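Local coordinates for MREC protein (Listeria monocytogenes, PDB 2J5U) that helps to form and maintain bacterial cell shape and is a dimer whose two chains pack long N-terminal helices side by side, at the interface of chains A and B. Residues are numbered along the deposited sequence; one frame, centred on the assembly and turned at random. Chains: chain A/B, MREC protein.

Contact 1: the interface of chains A and B. Residues chain A 35, 38, 42; chain B 34.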
ATOM      1  N   LEU A  35      29.354 -68.794   6.567  1.00149.19           N
ATOM      2  CA  LEU A  35      29.133 -68.296   7.923  1.00147.49           C
ATOM      3  C   LEU A  35      29.498 -66.816   7.995  1.00146.38           C
ATOM      4  O   LEU A  35      29.104 -66.111   8.925  1.00146.34           O
ATOM      5  CB  LEU A  35      29.954 -69.088   8.948  1.00147.13           C
ATOM      6  CG  LEU A  35      29.809 -68.618  10.405  1.00146.83           C
ATOM      7  CD1 LEU A  35      28.342 -68.531  10.779  1.00146.29           C
ATOM      8  CD2 LEU A  35      30.538 -69.568  11.337  1.00146.50           C
ATOM      9  N   LEU A  38      26.768 -65.011   5.937  1.00134.19           N
ATOM     10  CA  LEU A  38      25.552 -65.271   6.697  1.00131.91           C
ATOM     11  C   LEU A  38      25.368 -64.124   7.675  1.00130.87           C
ATOM     12  O   LEU A  38      24.283 -63.554   7.775  1.00131.44           O
ATOM     13  CB  LEU A  38      25.675 -66.599   7.449  1.00131.04           C
ATOM     14  CG  LEU A  38      24.482 -67.106   8.264  1.00130.33           C
ATOM     15  CD1 LEU A  38      24.334 -66.293   9.534  1.00129.74           C
ATOM     16  CD2 LEU A  38      23.223 -67.046   7.418  1.00129.76           C
ATOM     17  N   GLU A  42      22.514 -61.257   8.581  1.00113.87           N
ATOM     18  CA  GLU A  42      22.137 -61.066   9.971  1.00113.06           C
ATOM     19  C   GLU A  42      22.171 -59.607  10.418  1.00112.34           C
ATOM     20  O   GLU A  42      21.260 -59.145  11.101  1.00112.30           O
ATOM     21  CB  GLU A  42      23.028 -61.910  10.885  1.00113.94           C
ATOM     22  CG  GLU A  42      22.883 -63.412  10.671  1.00116.14           C
ATOM     23  CD  GLU A  42      23.559 -64.239  11.757  1.00117.31           C
ATOM     24  OE1 GLU A  42      24.764 -64.024  12.018  1.00117.52           O
ATOM     25  OE2 GLU A  42      22.884 -65.112  12.347  1.00117.65           O
TER
ATOM     26  N   ARG B  34      24.039 -72.605  11.361  1.00145.69           N
ATOM     27  CA  ARG B  34      23.709 -71.311  10.791  1.00142.58           C
ATOM     28  C   ARG B  34      23.556 -71.400   9.279  1.00140.25           C
ATOM     29  O   ARG B  34      23.467 -70.379   8.605  1.00140.04           O
ATOM     30  CB  ARG B  34      24.794 -70.294  11.132  1.00142.95           C
ATOM     31  CG  ARG B  34      24.827 -69.880  12.583  1.00143.16           C
ATOM     32  CD  ARG B  34      25.855 -68.790  12.785  1.00143.85           C
ATOM     33  NE  ARG B  34      25.592 -68.005  13.983  1.00144.69           N
ATOM     34  CZ  ARG B  34      26.281 -66.924  14.331  1.00144.94           C
ATOM     35  NH1 ARG B  34      25.972 -66.268  15.440  1.00145.12           N
ATOM     36  NH2 ARG B  34      27.281 -66.502  13.569  1.00144.95           N
TER

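Contact 2: the interface of chains A and B. Residues chain A 66, 138, 140, 177, 188; chain B 43, 46-47.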
ATOM      1  N   ARG A  66       3.557 -59.458  12.445  1.00 64.58           N
ATOM      2  CA  ARG A  66       4.737 -60.333  12.504  1.00 65.13           C
ATOM      3  C   ARG A  66       5.316 -60.636  13.882  1.00 64.75           C
ATOM      4  O   ARG A  66       6.203 -61.473  14.000  1.00 62.52           O
ATOM      5  CB  ARG A  66       5.866 -59.771  11.647  1.00 65.63           C
ATOM      6  CG  ARG A  66       5.436 -58.737  10.652  1.00 70.90           C
ATOM      7  CD  ARG A  66       6.615 -58.285   9.821  1.00 72.88           C
ATOM      8  NE  ARG A  66       7.201 -59.390   9.072  1.00 74.32           N
ATOM      9  CZ  ARG A  66       8.425 -59.857   9.283  1.00 76.50           C
ATOM     10  NH1 ARG A  66       8.884 -60.870   8.551  1.00 74.73           N
ATOM     11  NH2 ARG A  66       9.185 -59.307  10.229  1.00 75.11           N
ATOM     12  N   LYS A 138       2.035 -66.684   1.729  1.00 55.10           N
ATOM     13  CA  LYS A 138       2.368 -65.624   0.801  1.00 57.47           C
ATOM     14  C   LYS A 138       3.634 -66.001   0.021  1.00 58.53           C
ATOM     15  O   LYS A 138       4.591 -66.544   0.590  1.00 58.90           O
ATOM     16  CB  LYS A 138       2.608 -64.323   1.569  1.00 58.93           C
ATOM     17  CG  LYS A 138       2.805 -63.117   0.677  1.00 62.75           C
ATOM     18  CD  LYS A 138       3.017 -61.865   1.493  1.00 65.00           C
ATOM     19  CE  LYS A 138       4.295 -61.962   2.290  1.00 67.62           C
ATOM     20  NZ  LYS A 138       4.525 -60.732   3.081  1.00 70.91           N
ATOM     21  N   GLN A 140       6.683 -64.507  -1.852  1.00 61.65           N
ATOM     22  CA  GLN A 140       7.399 -63.247  -1.997  1.00 64.12           C
ATOM     23  C   GLN A 140       7.828 -63.010  -3.435  1.00 66.94           C
ATOM     24  O   GLN A 140       8.333 -63.910  -4.102  1.00 67.60           O
ATOM     25  CB  GLN A 140       8.626 -63.224  -1.101  1.00 62.32           C
ATOM     26  CG  GLN A 140       8.329 -63.485   0.344  1.00 61.83           C
ATOM     27  CD  GLN A 140       9.560 -63.352   1.200  1.00 63.50           C
ATOM     28  OE1 GLN A 140      10.669 -63.653   0.759  1.00 65.81           O
ATOM     29  NE2 GLN A 140       9.377 -62.910   2.435  1.00 63.40           N
ATOM     30  N   VAL A 177       6.123 -67.817   2.545  1.00 53.08           N
ATOM     31  CA  VAL A 177       6.085 -67.586   3.983  1.00 52.31           C
ATOM     32  C   VAL A 177       4.652 -67.536   4.482  1.00 50.87           C
ATOM     33  O   VAL A 177       3.719 -67.516   3.694  1.00 51.67           O
ATOM     34  CB  VAL A 177       6.792 -66.254   4.355  1.00 53.66           C
ATOM     35  CG1 VAL A 177       8.225 -66.288   3.890  1.00 52.66           C
ATOM     36  CG2 VAL A 177       6.068 -65.082   3.724  1.00 53.34           C
ATOM     37  N   GLY A 188       5.387 -64.195   8.122  1.00 54.37           N
ATOM     38  CA  GLY A 188       6.816 -64.182   7.905  1.00 56.22           C
ATOM     39  C   GLY A 188       7.595 -65.444   8.212  1.00 57.56           C
ATOM     40  O   GLY A 188       8.807 -65.471   8.018  1.00 58.52           O
TER
ATOM     41  N   SER B  43      14.241 -64.115   3.716  1.00 85.06           N
ATOM     42  CA  SER B  43      12.812 -63.807   3.773  1.00 83.14           C
ATOM     43  C   SER B  43      12.541 -62.643   4.701  1.00 82.10           C
ATOM     44  O   SER B  43      11.666 -61.832   4.430  1.00 81.72           O
ATOM     45  CB  SER B  43      12.011 -65.014   4.256  1.00 82.88           C
ATOM     46  OG  SER B  43      11.915 -65.990   3.240  1.00 84.70           O
ATOM     47  N   ALA B  46      13.482 -59.376   2.733  1.00 72.70           N
ATOM     48  CA  ALA B  46      12.441 -59.009   1.787  1.00 70.76           C
ATOM     49  C   ALA B  46      11.194 -58.448   2.470  1.00 70.45           C
ATOM     50  O   ALA B  46      10.689 -57.396   2.074  1.00 71.21           O
ATOM     51  CB  ALA B  46      12.073 -60.212   0.922  1.00 68.15           C
ATOM     52  N   ASP B  47      10.704 -59.141   3.497  1.00 69.78           N
ATOM     53  CA  ASP B  47       9.511 -58.698   4.211  1.00 69.41           C
ATOM     54  C   ASP B  47       9.703 -57.376   4.935  1.00 69.24           C
ATOM     55  O   ASP B  47       8.819 -56.521   4.912  1.00 69.52           O
ATOM     56  CB  ASP B  47       9.046 -59.760   5.217  1.00 70.58           C
ATOM     57  CG  ASP B  47       7.999 -60.716   4.635  1.00 73.29           C
ATOM     58  OD1 ASP B  47       7.503 -61.582   5.390  1.00 76.05           O
ATOM     59  OD2 ASP B  47       7.666 -60.609   3.434  1.00 72.79           O
TER

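Contact 3: the interface of chains A and B. Residues chain A 48-49, 51-52, 55; chain B 45, 48-49, 52.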
ATOM      1  N   LEU A  48      17.310 -53.305   9.500  1.00 98.08           N
ATOM      2  CA  LEU A  48      15.954 -53.161   8.976  1.00 95.96           C
ATOM      3  C   LEU A  48      14.994 -53.329  10.140  1.00 96.16           C
ATOM      4  O   LEU A  48      14.089 -52.519  10.359  1.00 95.97           O
ATOM      5  CB  LEU A  48      15.664 -54.254   7.952  1.00 93.10           C
ATOM      6  CG  LEU A  48      16.398 -54.190   6.624  1.00 91.83           C
ATOM      7  CD1 LEU A  48      16.156 -55.461   5.846  1.00 91.96           C
ATOM      8  CD2 LEU A  48      15.912 -52.986   5.851  1.00 91.23           C
ATOM      9  N   LYS A  49      15.220 -54.407  10.881  1.00 96.32           N
ATOM     10  CA  LYS A  49      14.418 -54.765  12.035  1.00 96.84           C
ATOM     11  C   LYS A  49      14.331 -53.617  13.039  1.00 97.05           C
ATOM     12  O   LYS A  49      13.282 -53.393  13.642  1.00 97.43           O
ATOM     13  CB  LYS A  49      15.012 -56.023  12.682  1.00 97.68           C
ATOM     14  CG  LYS A  49      14.131 -56.699  13.718  1.00 98.99           C
ATOM     15  CD  LYS A  49      14.124 -58.220  13.540  1.00101.00           C
ATOM     16  CE  LYS A  49      15.523 -58.833  13.638  1.00103.34           C
ATOM     17  NZ  LYS A  49      15.516 -60.322  13.431  1.00103.51           N
ATOM     18  N   GLU A  51      14.913 -50.285  12.305  1.00 95.81           N
ATOM     19  CA  GLU A  51      14.250 -49.212  11.572  1.00 94.43           C
ATOM     20  C   GLU A  51      12.747 -49.448  11.586  1.00 93.46           C
ATOM     21  O   GLU A  51      11.962 -48.536  11.862  1.00 93.18           O
ATOM     22  CB  GLU A  51      14.741 -49.207  10.132  1.00 95.30           C
ATOM     23  CG  GLU A  51      14.142 -48.131   9.270  1.00 97.67           C
ATOM     24  CD  GLU A  51      14.325 -48.426   7.795  1.00 99.74           C
ATOM     25  OE1 GLU A  51      15.447 -48.814   7.396  1.00 99.98           O
ATOM     26  OE2 GLU A  51      13.345 -48.268   7.035  1.00101.17           O
ATOM     27  N   ASN A  52      12.361 -50.682  11.275  1.00 91.16           N
ATOM     28  CA  ASN A  52      10.964 -51.084  11.258  1.00 89.29           C
ATOM     29  C   ASN A  52      10.332 -50.808  12.625  1.00 89.25           C
ATOM     30  O   ASN A  52       9.197 -50.337  12.709  1.00 88.55           O
ATOM     31  CB  ASN A  52      10.860 -52.576  10.911  1.00 87.63           C
ATOM     32  CG  ASN A  52       9.423 -53.050  10.752  1.00 86.73           C
ATOM     33  OD1 ASN A  52       8.662 -53.090  11.716  1.00 86.06           O
ATOM     34  ND2 ASN A  52       9.046 -53.410   9.529  1.00 85.64           N
ATOM     35  N   LEU A  55       9.744 -46.994  13.014  1.00 83.90           N
ATOM     36  CA  LEU A  55       8.602 -46.594  12.207  1.00 81.55           C
ATOM     37  C   LEU A  55       7.289 -46.928  12.906  1.00 82.35           C
ATOM     38  O   LEU A  55       6.414 -46.068  13.040  1.00 81.40           O
ATOM     39  CB  LEU A  55       8.645 -47.297  10.854  1.00 78.88           C
ATOM     40  CG  LEU A  55       9.747 -46.870   9.893  1.00 76.27           C
ATOM     41  CD1 LEU A  55       9.797 -47.818   8.705  1.00 76.09           C
ATOM     42  CD2 LEU A  55       9.477 -45.452   9.445  1.00 74.20           C
TER
ATOM     43  N   VAL B  45      14.549 -60.206   5.298  1.00 79.50           N
ATOM     44  CA  VAL B  45      15.016 -59.037   4.581  1.00 77.11           C
ATOM     45  C   VAL B  45      13.912 -58.528   3.662  1.00 75.45           C
ATOM     46  O   VAL B  45      13.455 -57.393   3.801  1.00 75.04           O
ATOM     47  CB  VAL B  45      16.275 -59.371   3.746  1.00 76.90           C
ATOM     48  CG1 VAL B  45      16.653 -58.197   2.866  1.00 75.62           C
ATOM     49  CG2 VAL B  45      17.423 -59.717   4.676  1.00 77.31           C
ATOM     50  N   LEU B  48      10.846 -57.203   5.588  1.00 68.86           N
ATOM     51  CA  LEU B  48      11.103 -55.963   6.304  1.00 68.58           C
ATOM     52  C   LEU B  48      11.215 -54.789   5.341  1.00 69.75           C
ATOM     53  O   LEU B  48      10.704 -53.697   5.608  1.00 68.95           O
ATOM     54  CB  LEU B  48      12.374 -56.102   7.129  1.00 68.62           C
ATOM     55  CG  LEU B  48      12.154 -56.922   8.400  1.00 67.79           C
ATOM     56  CD1 LEU B  48      13.485 -57.316   9.001  1.00 67.18           C
ATOM     57  CD2 LEU B  48      11.332 -56.105   9.384  1.00 66.39           C
ATOM     58  N   LYS B  49      11.876 -55.018   4.214  1.00 70.02           N
ATOM     59  CA  LYS B  49      12.028 -53.973   3.223  1.00 71.75           C
ATOM     60  C   LYS B  49      10.663 -53.433   2.835  1.00 72.90           C
ATOM     61  O   LYS B  49      10.403 -52.236   2.969  1.00 73.60           O
ATOM     62  CB  LYS B  49      12.742 -54.500   1.978  1.00 72.29           C
ATOM     63  CG  LYS B  49      14.252 -54.584   2.124  1.00 74.76           C
ATOM     64  CD  LYS B  49      14.906 -55.061   0.838  1.00 76.32           C
ATOM     65  CE  LYS B  49      16.420 -55.100   0.977  1.00 78.28           C
ATOM     66  NZ  LYS B  49      17.083 -55.566  -0.273  1.00 80.34           N
ATOM     67  N   ASN B  52       8.882 -51.641   5.622  1.00 69.76           N
ATOM     68  CA  ASN B  52       9.486 -50.369   5.964  1.00 70.78           C
ATOM     69  C   ASN B  52       9.075 -49.302   4.950  1.00 70.72           C
ATOM     70  O   ASN B  52       8.677 -48.195   5.322  1.00 70.57           O
ATOM     71  CB  ASN B  52      11.006 -50.503   6.017  1.00 71.30           C
ATOM     72  CG  ASN B  52      11.471 -51.320   7.204  1.00 72.10           C
ATOM     73  OD1 ASN B  52      10.962 -51.167   8.310  1.00 72.27           O
ATOM     74  ND2 ASN B  52      12.452 -52.179   6.982  1.00 73.97           N
TER

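Contact 1: the interface of chains A and B
B:Arg34 lies against A:Leu35 and reaches towards A:Glu42. It hides 85 Å² of its surface against chain A, against 40 Å² for A:Leu35 and 24 Å² for A:Glu42. Its chain is extended from CG to NE, and CG lies anti to the carbonyl carbon (chi1 -71°). This sends the guanidinium across helix 31-58 of chain A, between A:Leu35 and A:Glu42. A:Leu35 meets it with one methyl, CD1. CD1 of A:Leu35 also sits in plane at the guanidinium edge, 3.6 Å from NH2 of B:Arg34. The approach of CD1 of A:Leu35 to CD of B:Arg34, 3.2 Å, is tight and may partly be model error. A:Glu42 comes from another direction. Its carboxylate oxygen OE1 lies above one guanidinium face, towards the rim, and is 3.9 Å from NH2 of B:Arg34. The salt bridge is long, and with the two planes 78° apart the groups do not pair side by side. Its pull is probably mostly electrostatic. A:Leu38 adds a smaller contact, with CG 3.4 Å from the backbone O of B:Arg34. The arginine thus joins an apolar contact to a charged one. The site ties the short helix 33-36 of chain B to the long helix of chain A and helps hold the N-terminal part of the dimer together.

Contact 2: the interface of chains A and B
B:Asp47 points its carboxylate into a polar cluster of chain A and hides 80 Å² there. A:Lys138 and B:Asp47 come from opposite directions. The amine NZ of A:Lys138 forms a salt bridge and hydrogen bond of 3.2 Å with OD2 of B:Asp47, meeting it from 42° above the carboxylate plane. The amide NE2 of A:Gln140 gives OD2 of B:Asp47 a weak bond of 3.0 Å. The same NE2 donates a straighter bond to the backbone O of B:Ser43, 3.2 Å long and 160° at the hydrogen. This acceptor lies close to the amide plane, and the shared nitrogen links two successive turns of helix 39-60. The other oxygen, OD1 of B:Asp47, makes a salt bridge to NH1 of A:Arg66 at 3.5 Å. That guanidinium stands almost perpendicular to the carboxylate. Two basic groups near one acid probably favour its charged form. Further out, CB of B:Ala46 rests against the amide of A:Gln140. A:Val177 CG1 packs at B:Ser43, and CA of A:Gly188 comes near OD1. The A:Gln140 side chain is extended beyond CG (chi2 -176°), which brings its amide to the helix. Strands 135-139 and 175-178 and nearby loops, in the MreC barrel core, present a largely polar surface to the chain B helix; A:Arg66 comes from the loop after helix 31-58.

Contact 3: the interface of chains A and B
A:Leu48 and B:Leu48 meet where two helices run side by side in parallel, in a coiled-coil-like interface that joins the chains of an MreC dimer. Helix 31-58 of chain A packs here on helix 39-60 of chain B. The leucine CB atoms face each other at 3.9 Å. Both leucines have CG anti to the carbonyl carbon, chi1 -69° in A:Leu48 and -77° in B:Leu48. Their branches then extend past each other to different neighbours. CD1 of A:Leu48 lies over the backbone of B:Val45, 4.0 Å from its CA. CD2 of B:Leu48 reaches the amide of A:Asn52, 3.5 Å from ND2. CD2 of A:Leu48 in turn approaches ND2 of B:Asn52, at 3.7 Å. Each leucine crosses the opposing asparagine at about a right angle. The two asparagine amides also meet, with planes 65° apart. ND2 of A:Asn52 lies 3.2 Å from OD1 of B:Asn52, but its N-H points elsewhere, so no hydrogen bond joins them. The approach of B:Asn52 OD1 to the backbone and CB of A:Asn52 is too short to be trusted. A:Glu51 crosses B:Asn52 at a slant, with its OE2 3.4 Å from CB of B:Asn52. The CD1 methyl of A:Leu55 makes a slight contact, 3.8 Å from CA of B:Asn52.

The three contacts hold one pair of chains together. Contact 1 and contact 3 both use helix 31-58 of chain A, with C-alpha centres about 19 Å apart. Contact 2 and contact 3 both use helix 39-60 of chain B, and their centres are about 12 Å apart. Contact 1 and contact 2 are about 18 Å apart. The chain B helix is therefore held between the chain A helix and the chain A strands and loops. Helix pairing and docking on the partner's body probably reinforce each other. The deposited assembly of 24 subunits is built from such dimers.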